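Local coordinates for protein L-talarate/galactarate dehydratase (Salmonella typhimurium, PDB 2PP3) that catalyses the magnesium-dependent dehydration of L-talarate and galactarate to 5-keto-4-deoxy-D-glucarate, and also epimerises L-talarate to galactarate, at residues A227-D232 with L255-I260; Q299-R304 with A326-M331; L38-P43 with F350-P355; K55-V60 with S81-G86. The protein carries 1 engineered substitution. All coordinates share one frame; numbering follows the deposited sequence.

Contact 1: residues A227-D232 with L255-I260. With LGT (L-glucaric acid), chain G.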
# COMPACT_ATOMS: atom_id res chain seq x y z
N ALA B 227 0.91 -10.34 -29.62
CA ALA B 227 0.19 -10.00 -30.85
C ALA B 227 -0.16 -8.53 -30.96
O ALA B 227 -0.71 -8.09 -31.98
CB ALA B 227 -1.08 -10.84 -30.95
N ASN B 228 0.13 -7.76 -29.92
CA ASN B 228 -0.16 -6.33 -29.91
C ASN B 228 -1.55 -5.95 -30.43
O ASN B 228 -1.68 -5.06 -31.28
CB ASN B 228 0.92 -5.58 -30.70
CG ASN B 228 2.23 -5.44 -29.91
OD1 ASN B 228 2.35 -4.57 -29.04
ND2 ASN B 228 3.19 -6.30 -30.21
N GLN B 229 -2.58 -6.61 -29.91
CA GLN B 229 -3.97 -6.33 -30.25
C GLN B 229 -4.39 -6.59 -31.69
O GLN B 229 -5.51 -6.24 -32.07
CB GLN B 229 -4.32 -4.87 -29.95
CG GLN B 229 -3.90 -4.34 -28.60
CD GLN B 229 -4.24 -2.87 -28.45
OE1 GLN B 229 -5.41 -2.49 -28.38
NE2 GLN B 229 -3.22 -2.02 -28.43
N GLN B 230 -3.53 -7.19 -32.50
CA GLN B 230 -3.85 -7.39 -33.90
C GLN B 230 -4.74 -8.55 -34.35
O GLN B 230 -5.00 -8.69 -35.54
CB GLN B 230 -2.57 -7.38 -34.74
CG GLN B 230 -1.89 -6.01 -34.81
CD GLN B 230 -2.88 -4.85 -34.68
OE1 GLN B 230 -3.16 -4.37 -33.58
NE2 GLN B 230 -3.41 -4.40 -35.81
N TRP B 231 -5.21 -9.38 -33.42
CA TRP B 231 -6.10 -10.46 -33.83
C TRP B 231 -7.54 -10.12 -33.47
O TRP B 231 -7.79 -9.28 -32.61
CB TRP B 231 -5.76 -11.77 -33.12
CG TRP B 231 -4.48 -12.38 -33.53
CD1 TRP B 231 -3.92 -12.36 -34.78
CD2 TRP B 231 -3.62 -13.18 -32.72
NE1 TRP B 231 -2.76 -13.10 -34.79
CE2 TRP B 231 -2.55 -13.62 -33.54
CE3 TRP B 231 -3.64 -13.57 -31.37
CZ2 TRP B 231 -1.52 -14.43 -33.05
CZ3 TRP B 231 -2.62 -14.38 -30.89
CH2 TRP B 231 -1.57 -14.80 -31.73
N ASP B 232 -8.48 -10.76 -34.15
CA ASP B 232 -9.88 -10.57 -33.81
C ASP B 232 -10.19 -11.86 -33.04
O ASP B 232 -9.39 -12.79 -33.06
CB ASP B 232 -10.77 -10.42 -35.07
CG ASP B 232 -10.71 -11.62 -36.01
OD1 ASP B 232 -10.09 -12.64 -35.67
OD2 ASP B 232 -11.31 -11.53 -37.10
N LEU B 255 -6.00 -9.48 -28.29
CA LEU B 255 -7.11 -8.66 -28.78
C LEU B 255 -6.97 -7.19 -28.41
O LEU B 255 -6.00 -6.79 -27.76
CB LEU B 255 -8.42 -9.17 -28.19
CG LEU B 255 -8.69 -10.66 -28.37
CD1 LEU B 255 -9.87 -11.09 -27.53
CD2 LEU B 255 -8.93 -10.95 -29.84
N ASP B 256 -7.94 -6.38 -28.83
CA ASP B 256 -7.93 -4.96 -28.50
C ASP B 256 -7.78 -4.86 -26.98
O ASP B 256 -8.35 -5.65 -26.24
CB ASP B 256 -9.25 -4.30 -28.91
CG ASP B 256 -9.31 -2.84 -28.49
OD1 ASP B 256 -8.59 -2.02 -29.09
OD2 ASP B 256 -10.06 -2.51 -27.55
N ALA B 257 -7.02 -3.86 -26.53
CA ALA B 257 -6.77 -3.67 -25.11
C ALA B 257 -8.02 -3.48 -24.26
O ALA B 257 -7.98 -3.69 -23.04
CB ALA B 257 -5.83 -2.49 -24.90
N TYR B 258 -9.12 -3.07 -24.88
CA TYR B 258 -10.36 -2.85 -24.14
C TYR B 258 -11.41 -3.91 -24.36
O TYR B 258 -12.54 -3.78 -23.89
CB TYR B 258 -10.91 -1.46 -24.47
CG TYR B 258 -10.05 -0.34 -23.93
CD1 TYR B 258 -10.31 0.22 -22.68
CD2 TYR B 258 -8.95 0.12 -24.65
CE1 TYR B 258 -9.48 1.22 -22.15
CE2 TYR B 258 -8.11 1.11 -24.13
CZ TYR B 258 -8.39 1.66 -22.89
OH TYR B 258 -7.58 2.66 -22.39
N ASP B 259 -11.06 -4.97 -25.08
CA ASP B 259 -12.00 -6.06 -25.29
C ASP B 259 -11.90 -7.01 -24.10
O ASP B 259 -11.27 -8.06 -24.17
CB ASP B 259 -11.68 -6.82 -26.58
CG ASP B 259 -12.67 -7.93 -26.86
OD1 ASP B 259 -13.58 -8.12 -26.02
OD2 ASP B 259 -12.55 -8.61 -27.90
N ILE B 260 -12.54 -6.62 -23.00
CA ILE B 260 -12.50 -7.41 -21.77
C ILE B 260 -13.10 -8.80 -21.90
O ILE B 260 -12.45 -9.79 -21.57
CB ILE B 260 -13.22 -6.66 -20.64
CG1 ILE B 260 -12.69 -5.23 -20.56
CG2 ILE B 260 -12.99 -7.38 -19.32
CD1 ILE B 260 -13.44 -4.36 -19.58
O1A LGT G . 7.59 -4.57 -25.26
C1 LGT G . 6.39 -4.77 -25.47
O1B LGT G . 5.65 -5.40 -24.69
C2 LGT G . 5.76 -4.19 -26.79
O2 LGT G . 4.32 -4.23 -26.74
C3 LGT G . 6.19 -2.75 -27.09
O3 LGT G . 5.48 -1.86 -26.24
C4 LGT G . 5.93 -2.31 -28.56
O4 LGT G . 4.50 -2.31 -28.81
C5 LGT G . 6.48 -0.91 -28.92
O5 LGT G . 7.89 -0.90 -28.66
C6 LGT G . 6.23 -0.57 -30.40
O6A LGT G . 5.21 0.12 -30.66
O6B LGT G . 7.05 -1.00 -31.26
O HOH W 1 -9.28 -7.54 -31.30
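Gln229 reaches over the loop 255-260 and meets it atom by atom. Its CA, close to the backbone of Leu255, makes a CA-H...O contact of 3.2 Å to Leu255 O. CB lies 3.4 Å from that same Leu255 O, and CG passes it too, so the first half of the side chain lies against one carbonyl. With CG set opposite the carbonyl carbon (chi1 -48°) and the chain extended beyond it, CD arrives beside Ala257, and OE1 accepts a hydrogen bond of 2.8 Å from Ala257 N. The N-H points fairly straight at the oxygen (160°) but comes from above the amide plane. Asp256 bends its carboxylate back in an Asx turn, OD2 taking the N-H of Tyr258, while its OD1 stands near Gln229 OE1, but both are acceptors and no hydrogen bond joins them. At the other end of the contact Leu255 CD2 packs 3.4 Å from Trp231 O, and a water bridges the two loops, donating to Trp231 O and accepting from Asp256 N. Both loops follow barrel strands and lead into helices, at whose N-caps sit Asp232 and Asp259. Next to Gln229, Asn228 belongs to the substrate site, and Asp226, the residue before the segment, binds magnesium. The chemistry implies that a side-chain oxygen accepting from a backbone N-H, and a water between two backbone atoms, tie adjacent loops together at the active-site rim.

Contact 2: residues Q299-R304 with A326-M331. With LGT (L-glucaric acid), chain G.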
# COMPACT_ATOMS: atom_id res chain seq x y z
N GLN B 299 -0.32 -6.68 -16.85
CA GLN B 299 0.85 -5.95 -17.28
C GLN B 299 0.73 -4.44 -17.19
O GLN B 299 0.63 -3.75 -18.21
CB GLN B 299 1.21 -6.36 -18.72
CG GLN B 299 1.40 -7.86 -18.88
CD GLN B 299 1.80 -8.27 -20.29
OE1 GLN B 299 1.04 -8.08 -21.24
NE2 GLN B 299 2.99 -8.84 -20.43
N PRO B 300 0.75 -3.89 -15.96
CA PRO B 300 0.65 -2.44 -15.83
C PRO B 300 1.98 -1.79 -16.18
O PRO B 300 3.02 -2.44 -16.25
CB PRO B 300 0.24 -2.27 -14.37
CG PRO B 300 0.95 -3.39 -13.69
CD PRO B 300 0.81 -4.55 -14.64
N ASP B 301 1.93 -0.48 -16.44
CA ASP B 301 3.09 0.31 -16.83
C ASP B 301 3.04 1.52 -15.90
O ASP B 301 2.17 2.37 -16.03
CB ASP B 301 2.91 0.71 -18.30
CG ASP B 301 4.07 1.53 -18.85
OD1 ASP B 301 4.46 2.53 -18.21
OD2 ASP B 301 4.58 1.17 -19.93
N ALA B 302 3.96 1.58 -14.93
CA ALA B 302 3.95 2.69 -13.98
C ALA B 302 3.88 4.05 -14.66
O ALA B 302 3.06 4.90 -14.29
CB ALA B 302 5.18 2.61 -13.06
N PRO B 303 4.75 4.31 -15.65
CA PRO B 303 4.68 5.61 -16.31
C PRO B 303 3.29 5.88 -16.90
O PRO B 303 2.74 6.96 -16.75
CB PRO B 303 5.76 5.51 -17.38
CG PRO B 303 6.78 4.62 -16.73
CD PRO B 303 5.92 3.54 -16.12
N ARG B 304 2.72 4.87 -17.55
CA ARG B 304 1.41 5.00 -18.19
C ARG B 304 0.19 5.11 -17.28
O ARG B 304 -0.79 5.76 -17.65
CB ARG B 304 1.18 3.85 -19.17
CG ARG B 304 1.80 4.08 -20.53
CD ARG B 304 1.59 2.90 -21.45
NE ARG B 304 2.20 3.12 -22.76
CZ ARG B 304 2.50 2.16 -23.62
NH1 ARG B 304 2.24 0.89 -23.31
NH2 ARG B 304 3.06 2.45 -24.79
N ALA B 326 3.61 -8.87 -14.68
CA ALA B 326 4.64 -8.75 -15.70
C ALA B 326 4.59 -7.31 -16.21
O ALA B 326 3.97 -7.01 -17.24
CB ALA B 326 4.38 -9.73 -16.83
N PRO B 327 5.23 -6.38 -15.48
CA PRO B 327 5.25 -4.97 -15.85
C PRO B 327 5.77 -4.77 -17.28
O PRO B 327 6.59 -5.55 -17.77
CB PRO B 327 6.17 -4.34 -14.81
CG PRO B 327 6.02 -5.26 -13.62
CD PRO B 327 6.02 -6.62 -14.26
N HIS B 328 5.30 -3.72 -17.93
CA HIS B 328 5.70 -3.44 -19.29
C HIS B 328 6.75 -2.33 -19.39
O HIS B 328 6.60 -1.28 -18.77
CB HIS B 328 4.47 -3.07 -20.12
CG HIS B 328 4.79 -2.44 -21.44
ND1 HIS B 328 4.93 -1.08 -21.59
CD2 HIS B 328 5.00 -2.98 -22.66
CE1 HIS B 328 5.21 -0.81 -22.85
NE2 HIS B 328 5.26 -1.95 -23.52
N PHE B 329 7.81 -2.59 -20.16
CA PHE B 329 8.86 -1.60 -20.39
C PHE B 329 9.50 -1.11 -19.08
O PHE B 329 9.48 -1.81 -18.06
CB PHE B 329 8.25 -0.42 -21.17
CG PHE B 329 9.26 0.42 -21.91
CD1 PHE B 329 10.10 -0.14 -22.86
CD2 PHE B 329 9.33 1.80 -21.69
CE1 PHE B 329 11.00 0.65 -23.58
CE2 PHE B 329 10.22 2.60 -22.40
CZ PHE B 329 11.06 2.02 -23.35
N ALA B 330 10.07 0.10 -19.13
CA ALA B 330 10.73 0.78 -18.01
C ALA B 330 11.26 -0.11 -16.88
O ALA B 330 10.88 0.07 -15.72
CB ALA B 330 9.78 1.84 -17.44
N MET B 331 12.14 -1.05 -17.21
CA MET B 331 12.68 -1.95 -16.19
C MET B 331 13.40 -1.22 -15.06
O MET B 331 13.50 -1.74 -13.95
CB MET B 331 13.62 -2.98 -16.83
CG MET B 331 14.71 -2.39 -17.70
SD MET B 331 15.81 -3.68 -18.35
CE MET B 331 17.41 -2.94 -18.02
O1A LGT G . 7.59 -4.57 -25.26
C1 LGT G . 6.39 -4.77 -25.47
O1B LGT G . 5.65 -5.40 -24.69
C2 LGT G . 5.76 -4.19 -26.79
O2 LGT G . 4.32 -4.23 -26.74
C3 LGT G . 6.19 -2.75 -27.09
O3 LGT G . 5.48 -1.86 -26.24
C4 LGT G . 5.93 -2.31 -28.56
O4 LGT G . 4.50 -2.31 -28.81
C5 LGT G . 6.48 -0.91 -28.92
O5 LGT G . 7.89 -0.90 -28.66
C6 LGT G . 6.23 -0.57 -30.40
O6A LGT G . 5.21 0.12 -30.66
O6B LGT G . 7.05 -1.00 -31.26
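The two segments run close enough for the backbone N of His328 to donate to Pro300 O at 3.1 Å, with Pro327 CA adding a CA-H...O contact to the same carbonyl oxygen. From this fixed point the His328 side chain swings toward segment 299-304. CG lies opposite the backbone N (chi1 166°), which carries ND1 to the carboxylate of Asp301. There ND1 donates to Asp301 OD2 at 2.8 Å, nearly straight at 164°; the oxygen lies in the imidazole plane and uses its anti lone pair, although the carboxylate itself is turned 39° from the ring. Tyr80 gives OD2 a second hydrogen bond. Arg304 crosses the imidazole at a slant, NH1 3.5 Å from His328 CE1 and its guanidinium nearly parallel to the ring, while NH1 itself bonds to the backbone O of Glu278. Phe329 CB lies over one face of the imidazole. Farther back, Gln299 CG rests 3.2 Å from Ala326 O, and its amide NE2 reaches the magnesium ligand Glu252. On the far side of the ring NE2 is hydrogen-bonded to O3 of L-glucarate at 2.7 Å. His328 is the enzyme's proton donor and acceptor, and Asp301 is assigned to raise its basicity, the His-Asp pair familiar from the mandelate racemase group. Bonds at both ring nitrogens fix the imidazole's rotation, consistent with a proton donor and acceptor held at a set angle to the bound ligand.

Contact 3: residues L38-P43 with F350-P355. With LGT (L-glucaric acid), chain G.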
# COMPACT_ATOMS: atom_id res chain seq x y z
N LEU B 38 14.84 9.65 -27.22
CA LEU B 38 15.72 8.51 -27.35
C LEU B 38 15.65 8.06 -28.80
O LEU B 38 14.65 7.52 -29.25
CB LEU B 38 15.21 7.40 -26.43
CG LEU B 38 16.14 6.29 -25.99
CD1 LEU B 38 17.20 6.87 -25.07
CD2 LEU B 38 15.33 5.22 -25.25
N PRO B 39 16.73 8.30 -29.56
CA PRO B 39 16.79 7.92 -30.98
C PRO B 39 16.96 6.42 -31.21
O PRO B 39 17.77 5.77 -30.55
CB PRO B 39 18.00 8.70 -31.50
CG PRO B 39 18.24 9.77 -30.45
CD PRO B 39 17.93 9.06 -29.18
N LEU B 40 16.19 5.88 -32.15
CA LEU B 40 16.28 4.48 -32.51
C LEU B 40 16.71 4.42 -33.97
O LEU B 40 15.89 4.56 -34.87
CB LEU B 40 14.92 3.78 -32.34
CG LEU B 40 14.31 3.68 -30.93
CD1 LEU B 40 12.96 3.00 -31.03
CD2 LEU B 40 15.23 2.90 -30.00
N ALA B 41 18.01 4.24 -34.20
CA ALA B 41 18.57 4.19 -35.56
C ALA B 41 17.93 3.09 -36.40
O ALA B 41 17.86 3.20 -37.62
CB ALA B 41 20.08 3.99 -35.50
N THR B 42 17.49 2.03 -35.74
CA THR B 42 16.84 0.93 -36.43
C THR B 42 15.36 1.00 -36.09
O THR B 42 14.93 0.57 -35.02
CB THR B 42 17.40 -0.43 -35.96
OG1 THR B 42 18.78 -0.54 -36.34
CG2 THR B 42 16.63 -1.58 -36.59
N PRO B 43 14.55 1.57 -37.01
CA PRO B 43 13.10 1.69 -36.79
C PRO B 43 12.46 0.37 -36.35
O PRO B 43 12.68 -0.68 -36.96
CB PRO B 43 12.59 2.19 -38.14
CG PRO B 43 13.62 1.70 -39.11
CD PRO B 43 14.90 1.96 -38.38
N PHE B 350 14.78 -4.24 -22.32
CA PHE B 350 15.04 -3.43 -23.50
C PHE B 350 16.39 -2.78 -23.18
O PHE B 350 16.72 -2.61 -22.01
CB PHE B 350 14.01 -2.31 -23.67
CG PHE B 350 12.74 -2.74 -24.36
CD1 PHE B 350 11.69 -3.29 -23.63
CD2 PHE B 350 12.59 -2.56 -25.73
CE1 PHE B 350 10.50 -3.65 -24.26
CE2 PHE B 350 11.41 -2.92 -26.37
CZ PHE B 350 10.36 -3.47 -25.64
N GLU B 351 17.16 -2.42 -24.20
CA GLU B 351 18.44 -1.76 -23.96
C GLU B 351 18.27 -0.26 -24.23
O GLU B 351 19.07 0.56 -23.80
CB GLU B 351 19.52 -2.33 -24.88
CG GLU B 351 19.22 -2.19 -26.37
CD GLU B 351 18.48 -3.38 -26.93
OE1 GLU B 351 17.47 -3.81 -26.33
OE2 GLU B 351 18.90 -3.89 -27.99
N TRP B 352 17.19 0.07 -24.93
CA TRP B 352 16.87 1.43 -25.31
C TRP B 352 17.22 2.53 -24.31
O TRP B 352 17.83 3.53 -24.69
CB TRP B 352 15.39 1.53 -25.67
CG TRP B 352 14.98 0.64 -26.80
CD1 TRP B 352 15.79 -0.18 -27.54
CD2 TRP B 352 13.66 0.46 -27.33
NE1 TRP B 352 15.06 -0.85 -28.49
CE2 TRP B 352 13.74 -0.48 -28.38
CE3 TRP B 352 12.41 1.01 -27.01
CZ2 TRP B 352 12.63 -0.89 -29.11
CZ3 TRP B 352 11.30 0.60 -27.74
CH2 TRP B 352 11.41 -0.34 -28.77
N LEU B 353 16.84 2.34 -23.06
CA LEU B 353 17.10 3.36 -22.04
C LEU B 353 18.46 3.30 -21.34
O LEU B 353 18.78 4.21 -20.57
CB LEU B 353 15.99 3.34 -20.98
CG LEU B 353 14.71 4.13 -21.30
CD1 LEU B 353 14.04 3.56 -22.54
CD2 LEU B 353 13.77 4.07 -20.11
N ASN B 354 19.25 2.27 -21.61
CA ASN B 354 20.56 2.15 -20.96
C ASN B 354 21.40 3.43 -21.00
O ASN B 354 21.99 3.82 -20.00
CB ASN B 354 21.39 1.00 -21.56
CG ASN B 354 20.78 -0.36 -21.29
OD1 ASN B 354 20.08 -0.56 -20.30
ND2 ASN B 354 21.07 -1.32 -22.16
N PRO B 355 21.45 4.11 -22.16
CA PRO B 355 22.23 5.35 -22.28
C PRO B 355 21.72 6.57 -21.51
O PRO B 355 22.40 7.59 -21.44
CB PRO B 355 22.29 5.58 -23.79
CG PRO B 355 21.03 4.96 -24.28
CD PRO B 355 20.96 3.68 -23.48
O1A LGT G . 7.59 -4.57 -25.26
C1 LGT G . 6.39 -4.77 -25.47
O1B LGT G . 5.65 -5.40 -24.69
C2 LGT G . 5.76 -4.19 -26.79
O2 LGT G . 4.32 -4.23 -26.74
C3 LGT G . 6.19 -2.75 -27.09
O3 LGT G . 5.48 -1.86 -26.24
C4 LGT G . 5.93 -2.31 -28.56
O4 LGT G . 4.50 -2.31 -28.81
C5 LGT G . 6.48 -0.91 -28.92
O5 LGT G . 7.89 -0.90 -28.66
C6 LGT G . 6.23 -0.57 -30.40
O6A LGT G . 5.21 0.12 -30.66
O6B LGT G . 7.05 -1.00 -31.26
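Leu40 CD2 sits over the five-membered ring of the Trp352 indole, 3.8 Å from its centroid and only 4° off its normal, a CH-pi contact made by a single methyl group. The opposite face of the indole is covered by the Phe350 ring, whose CD2 stands 3.5 Å above the plane, so the tryptophan is held flat between an aliphatic and an aromatic neighbour. Its outer edge points at the substrate site: CH2 is 3.6 Å from O5 of L-glucarate, near the ring plane. Phe350 likewise presents its edge, CZ lying 3.0 Å from the carboxylate oxygen O1A at the other end of the ligand.

Behind this first shell stands Leu38. Its CG is opposite the backbone N (chi1 -159°), and the branch sends CD2 into the corner between Trp352 and Leu353, 3.7 Å from Trp352 CB and 3.4 Å from Leu353 CD1; CD1 reaches the ring of Pro355 more loosely. Leu38 CD2 also lies 3.1 Å from Trp352 O. The backbone contributes a type I turn from Glu351 to Asn354, closed by a bond from Asn354 N to Glu351 O, which shapes the loop that carries the indole. No hydrogen bond crosses between the segments; the side-chain packing is apolar, apart from this carbonyl of Trp352.

Farther out, the second subunit adds a layer, with its Asn6 against Leu40 and Trp352. The contact lays the end of strand 28-40, in the antiparallel sheet of the N-terminal domain, against the loop after strand 346-349, with Leu57 and Val60 of neighbouring strand 57-69 alongside.

Contact 4: residues K55-V60 with S81-G86. With LGT (L-glucaric acid), chain G.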
# COMPACT_ATOMS: atom_id res chain seq x y z
N LYS B 55 3.01 3.66 -37.93
CA LYS B 55 4.27 3.73 -38.66
C LYS B 55 5.35 3.21 -37.73
O LYS B 55 5.19 3.21 -36.50
CB LYS B 55 4.58 5.18 -39.05
CG LYS B 55 3.67 5.74 -40.12
CD LYS B 55 3.84 4.98 -41.43
CE LYS B 55 2.97 5.55 -42.54
NZ LYS B 55 3.16 4.79 -43.82
N PRO B 56 6.48 2.74 -38.29
CA PRO B 56 7.57 2.22 -37.46
C PRO B 56 8.03 3.22 -36.41
O PRO B 56 7.99 4.43 -36.63
CB PRO B 56 8.66 1.90 -38.49
CG PRO B 56 7.86 1.51 -39.70
CD PRO B 56 6.78 2.58 -39.73
N LEU B 57 8.45 2.70 -35.26
CA LEU B 57 8.93 3.52 -34.15
C LEU B 57 10.38 3.93 -34.44
O LEU B 57 11.22 3.08 -34.74
CB LEU B 57 8.87 2.71 -32.85
CG LEU B 57 9.18 3.44 -31.55
CD1 LEU B 57 8.14 4.53 -31.30
CD2 LEU B 57 9.17 2.44 -30.40
N THR B 58 10.66 5.22 -34.35
CA THR B 58 12.01 5.72 -34.62
C THR B 58 12.62 6.45 -33.43
O THR B 58 13.77 6.87 -33.48
CB THR B 58 12.02 6.68 -35.83
OG1 THR B 58 11.17 7.80 -35.55
CG2 THR B 58 11.53 5.97 -37.08
N GLU B 59 11.84 6.61 -32.37
CA GLU B 59 12.34 7.29 -31.18
C GLU B 59 11.37 7.12 -30.02
O GLU B 59 10.26 6.63 -30.20
CB GLU B 59 12.53 8.78 -31.48
CG GLU B 59 11.24 9.58 -31.42
CD GLU B 59 11.40 10.99 -31.95
OE1 GLU B 59 12.53 11.53 -31.89
OE2 GLU B 59 10.40 11.58 -32.42
N VAL B 60 11.81 7.52 -28.83
CA VAL B 60 10.99 7.42 -27.63
C VAL B 60 11.09 8.72 -26.85
O VAL B 60 12.18 9.18 -26.52
CB VAL B 60 11.46 6.26 -26.73
CG1 VAL B 60 10.60 6.20 -25.47
CG2 VAL B 60 11.38 4.95 -27.49
N SER B 81 6.78 8.18 -23.92
CA SER B 81 5.74 8.09 -24.92
C SER B 81 6.32 7.51 -26.19
O SER B 81 7.31 8.01 -26.71
CB SER B 81 5.14 9.47 -25.20
OG SER B 81 4.04 9.35 -26.09
N LYS B 82 5.73 6.42 -26.65
CA LYS B 82 6.16 5.80 -27.89
C LYS B 82 5.17 6.33 -28.92
O LYS B 82 4.02 5.91 -28.96
CB LYS B 82 6.08 4.27 -27.80
CG LYS B 82 7.13 3.66 -26.90
CD LYS B 82 7.04 2.14 -26.91
CE LYS B 82 8.05 1.52 -25.95
NZ LYS B 82 7.93 0.03 -25.92
N ARG B 83 5.64 7.28 -29.72
CA ARG B 83 4.86 7.97 -30.75
C ARG B 83 4.25 9.20 -30.09
O ARG B 83 4.64 9.56 -28.98
CB ARG B 83 3.78 7.05 -31.35
CG ARG B 83 4.40 5.88 -32.13
CD ARG B 83 3.38 5.06 -32.90
NE ARG B 83 4.02 4.00 -33.68
CZ ARG B 83 4.51 2.87 -33.17
NH1 ARG B 83 4.44 2.63 -31.86
NH2 ARG B 83 5.09 1.97 -33.96
N ALA B 84 3.31 9.86 -30.76
CA ALA B 84 2.72 11.09 -30.22
C ALA B 84 2.23 10.98 -28.77
O ALA B 84 1.70 9.95 -28.35
CB ALA B 84 1.58 11.55 -31.12
N GLY B 85 2.42 12.07 -28.02
CA GLY B 85 2.02 12.10 -26.63
C GLY B 85 3.04 12.77 -25.72
O GLY B 85 2.69 13.36 -24.70
N GLY B 86 4.32 12.68 -26.09
CA GLY B 86 5.38 13.26 -25.29
C GLY B 86 5.32 14.77 -25.14
O GLY B 86 5.59 15.29 -24.05
O1A LGT G . 7.59 -4.57 -25.26
C1 LGT G . 6.39 -4.77 -25.47
O1B LGT G . 5.65 -5.40 -24.69
C2 LGT G . 5.76 -4.19 -26.79
O2 LGT G . 4.32 -4.23 -26.74
C3 LGT G . 6.19 -2.75 -27.09
O3 LGT G . 5.48 -1.86 -26.24
C4 LGT G . 5.93 -2.31 -28.56
O4 LGT G . 4.50 -2.31 -28.81
C5 LGT G . 6.48 -0.91 -28.92
O5 LGT G . 7.89 -0.90 -28.66
C6 LGT G . 6.23 -0.57 -30.40
O6A LGT G . 5.21 0.12 -30.66
O6B LGT G . 7.05 -1.00 -31.26
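Arg83 turns CG opposite its carbonyl carbon (chi1 -65°) and runs extended to NE before chi4 of 75° rotates the guanidinium, bringing one edge to Lys55 O and another nitrogen to the ligand. Lys55 O is gripped side-on by two nitrogens: NH2 donates at 2.8 Å and NE at 3.2 Å, with the oxygen close to the guanidinium plane. That double hold fixes the group's rotation and leaves NH1 directed at the bound ligand, where it donates to O6A of L-glucarate at 2.9 Å along an almost straight line (170°). Leu57 CB and CD1 lie over one face of the guanidinium.

Lys82, its neighbour in the chain, stretches fully beyond CG toward the middle of the same ligand. NZ donates to O5 at 2.9 Å and more weakly to O3, and Phe329 offers it a cation-pi partner. Leu57 crosses this chain at about a right angle, CD1 4.1 Å from Lys82 CB, so one leucine touches both substrate-binding side chains. Their positive charges would be expected to favour binding of a dicarboxylate. Behind them Ser81 OG donates to Arg83 O at 3.0 Å, where the chain leaves the strand.

Leu57 and Val60 belong to strand 57-69, which lies between strands 28-40 and 74-81 in the antiparallel sheet of the N-terminal domain. The loop 81-86 leaves strand 74-81 and enters helix 86-96; Trp352 from the loop after strand 346-349 borders the leucine and the lysine, and helix 47-50 flanks Arg83.

From the N terminus, contact 3 opens first at 38-43 and closes last at 350-355, so the other three nest within its loop and none of these cross. Contact 4 closes a short loop in the N-terminal domain, from strand 57-69 to the end of strand 74-81. Contacts 1 and 2 follow in series, each joining neighbouring strand-end loops of the barrel. Contact 3 ties that N-terminal sheet to the barrel domain, and backbone pairing of Leu38 with Val60 and Leu40 with Thr58 joins it to contact 4. Phe329 of contact 2 packs on Phe350, Trp352 and Leu353, and contact 2 also meets contact 4. Contact 1 stands apart, yet all four border L-glucarate.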